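Local coordinates for protein GH86A beta-porphyranase (Bacteroides plebeius, PDB 4AW7) that cleaves the sulfated red-algal polysaccharide porphyran at linkages between beta-D-galactose and alpha-L-galactose-6-sulfate, releasing mostly disaccharides, at residues I98-Y103 against V137-E142. Numbering follows the deposited sequence.
Sequences ISVKRY and VPEFFE. With K (potassium ion), chain G.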
# COMPACT_ATOMS: atom_id res chain seq x y z
N ILE A 98 -15.53 -25.41 -1.37
CA ILE A 98 -15.24 -24.07 -1.88
C ILE A 98 -13.73 -23.88 -1.86
O ILE A 98 -13.09 -23.91 -0.82
CB ILE A 98 -15.93 -22.97 -1.08
CG1 ILE A 98 -17.44 -23.20 -1.07
CG2 ILE A 98 -15.59 -21.61 -1.67
CD1 ILE A 98 -18.24 -22.15 -0.34
N SER A 99 -13.19 -23.63 -3.04
CA SER A 99 -11.80 -23.23 -3.16
C SER A 99 -11.70 -21.72 -3.27
O SER A 99 -12.66 -21.05 -3.67
CB SER A 99 -11.20 -23.83 -4.41
OG SER A 99 -11.01 -25.24 -4.30
N VAL A 100 -10.52 -21.21 -2.94
CA VAL A 100 -10.27 -19.77 -2.89
C VAL A 100 -9.19 -19.38 -3.89
O VAL A 100 -8.08 -19.93 -3.85
CB VAL A 100 -9.81 -19.35 -1.49
CG1 VAL A 100 -9.51 -17.88 -1.46
CG2 VAL A 100 -10.85 -19.69 -0.43
N LYS A 101 -9.51 -18.46 -4.80
CA LYS A 101 -8.55 -17.92 -5.74
C LYS A 101 -8.08 -16.57 -5.22
O LYS A 101 -8.90 -15.69 -4.86
CB LYS A 101 -9.12 -17.75 -7.13
CG LYS A 101 -8.08 -17.41 -8.20
CD LYS A 101 -8.72 -17.26 -9.59
CE LYS A 101 -7.77 -16.80 -10.64
NZ LYS A 101 -7.12 -17.95 -11.23
N ARG A 102 -6.78 -16.35 -5.19
CA ARG A 102 -6.23 -15.11 -4.68
C ARG A 102 -6.39 -14.00 -5.69
O ARG A 102 -5.68 -13.91 -6.68
CB ARG A 102 -4.78 -15.26 -4.28
CG ARG A 102 -4.19 -13.96 -3.73
CD ARG A 102 -2.82 -14.21 -3.08
NE ARG A 102 -2.19 -13.02 -2.58
CZ ARG A 102 -2.34 -12.55 -1.36
NH1 ARG A 102 -3.20 -13.06 -0.51
NH2 ARG A 102 -1.64 -11.49 -1.00
N TYR A 103 -7.35 -13.11 -5.42
CA TYR A 103 -7.57 -11.85 -6.13
C TYR A 103 -8.60 -11.07 -5.32
O TYR A 103 -9.21 -11.62 -4.39
CB TYR A 103 -8.03 -12.04 -7.57
CG TYR A 103 -9.46 -12.51 -7.79
CD1 TYR A 103 -9.81 -13.84 -7.65
CD2 TYR A 103 -10.46 -11.61 -8.15
CE1 TYR A 103 -11.10 -14.26 -7.89
CE2 TYR A 103 -11.75 -12.01 -8.37
CZ TYR A 103 -12.07 -13.34 -8.25
OH TYR A 103 -13.36 -13.78 -8.44
N VAL A 137 -14.22 -18.94 -4.97
CA VAL A 137 -14.48 -17.58 -4.51
C VAL A 137 -13.20 -16.77 -4.47
O VAL A 137 -12.12 -17.31 -4.30
CB VAL A 137 -15.14 -17.60 -3.12
CG1 VAL A 137 -16.49 -18.37 -3.17
CG2 VAL A 137 -14.24 -18.16 -2.04
N PRO A 138 -13.29 -15.44 -4.58
CA PRO A 138 -12.09 -14.61 -4.36
C PRO A 138 -11.67 -14.61 -2.92
O PRO A 138 -12.49 -14.65 -2.00
CB PRO A 138 -12.56 -13.21 -4.76
CG PRO A 138 -14.05 -13.23 -4.45
CD PRO A 138 -14.49 -14.63 -4.86
N GLU A 139 -10.36 -14.51 -2.70
CA GLU A 139 -9.88 -14.36 -1.35
C GLU A 139 -10.37 -13.08 -0.71
O GLU A 139 -10.53 -13.03 0.52
CB GLU A 139 -8.34 -14.45 -1.30
CG GLU A 139 -7.76 -14.40 0.09
CD GLU A 139 -6.25 -14.61 0.16
OE1 GLU A 139 -5.60 -14.75 -0.90
OE2 GLU A 139 -5.74 -14.63 1.29
N PHE A 140 -10.50 -12.02 -1.51
CA PHE A 140 -10.91 -10.70 -1.01
C PHE A 140 -12.11 -10.21 -1.78
O PHE A 140 -12.15 -10.25 -3.00
CB PHE A 140 -9.78 -9.66 -1.15
CG PHE A 140 -8.49 -10.10 -0.52
CD1 PHE A 140 -8.32 -9.96 0.83
CD2 PHE A 140 -7.49 -10.70 -1.26
CE1 PHE A 140 -7.19 -10.42 1.45
CE2 PHE A 140 -6.34 -11.14 -0.66
CZ PHE A 140 -6.20 -11.03 0.70
N PHE A 141 -13.09 -9.69 -1.05
CA PHE A 141 -14.23 -8.99 -1.65
C PHE A 141 -14.22 -7.56 -1.11
O PHE A 141 -14.18 -7.35 0.10
CB PHE A 141 -15.54 -9.70 -1.34
CG PHE A 141 -16.76 -9.08 -1.99
CD1 PHE A 141 -16.72 -8.56 -3.27
CD2 PHE A 141 -17.98 -9.07 -1.34
CE1 PHE A 141 -17.84 -8.01 -3.87
CE2 PHE A 141 -19.12 -8.56 -1.97
CZ PHE A 141 -19.04 -8.03 -3.22
N GLU A 142 -14.27 -6.61 -2.03
CA GLU A 142 -14.17 -5.17 -1.77
C GLU A 142 -15.42 -4.55 -2.42
O GLU A 142 -15.39 -4.15 -3.58
CB GLU A 142 -12.87 -4.66 -2.38
CG GLU A 142 -12.50 -3.23 -2.07
CD GLU A 142 -11.19 -2.81 -2.75
OE1 GLU A 142 -10.97 -3.19 -3.91
OE2 GLU A 142 -10.43 -2.06 -2.08
K K G . -13.80 -16.66 -8.38
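The extended side chain of Arg102 crosses that of Glu139 and meets its carboxylate in a salt bridge, NH1 to OE1 at 3.0 Å. The two flat groups are turned 59° against each other: OE1 lies near the guanidinium plane, at its edge, whereas NH1 comes from above the carboxylate plane. Glu139 holds CG anti to its own backbone N (chi1 -176°) and runs straight on from there, which brings OE1 alongside the aliphatic part of Arg102, 3.3 Å from its CG. The same NH1 stands at the rim of the Phe140 ring, 3.7 Å from CE2, while NH2 is hydrogen-bonded to the carbonyl oxygens of Ser41 and Phe312. Were Arg102 replaced by alanine, the Glu139 carboxylate would probably lose this charge partner, and the Ser41 and Phe312 carbonyls the NH2 donor.

The backbones pair as parallel strands, Val100 beside Val137 and Lys101 beside Pro138; 99-101 is a short strand added beside 136-142 just before strand 104-106 of the catalytic (beta/alpha)8 barrel. Val137 N bonds to Ser99 O, Lys101 N to Val137 O and Glu139 N to Lys101 O; past the corners in both segments, Phe140 N donates to Tyr103 O at 3.2 Å.

On the Lys101 and Pro138 face, the Tyr103 ring lies over the proline, whose CB makes a CH-pi contact 3.7 Å from the ring centroid and 21° off its normal. Tyr103 OH binds the potassium ion at 2.9 Å, with the ion in the ring plane and Leu136 O as a second ligand; the side chain of substrate-binding Lys70 lies about 4 Å from that of Tyr103. On the face of Val100 and Val137, Val100 CG1 lies 3.6 Å from Glu139 CB; Ile98 CG2, just before the strand, packs on both methyls of Val137.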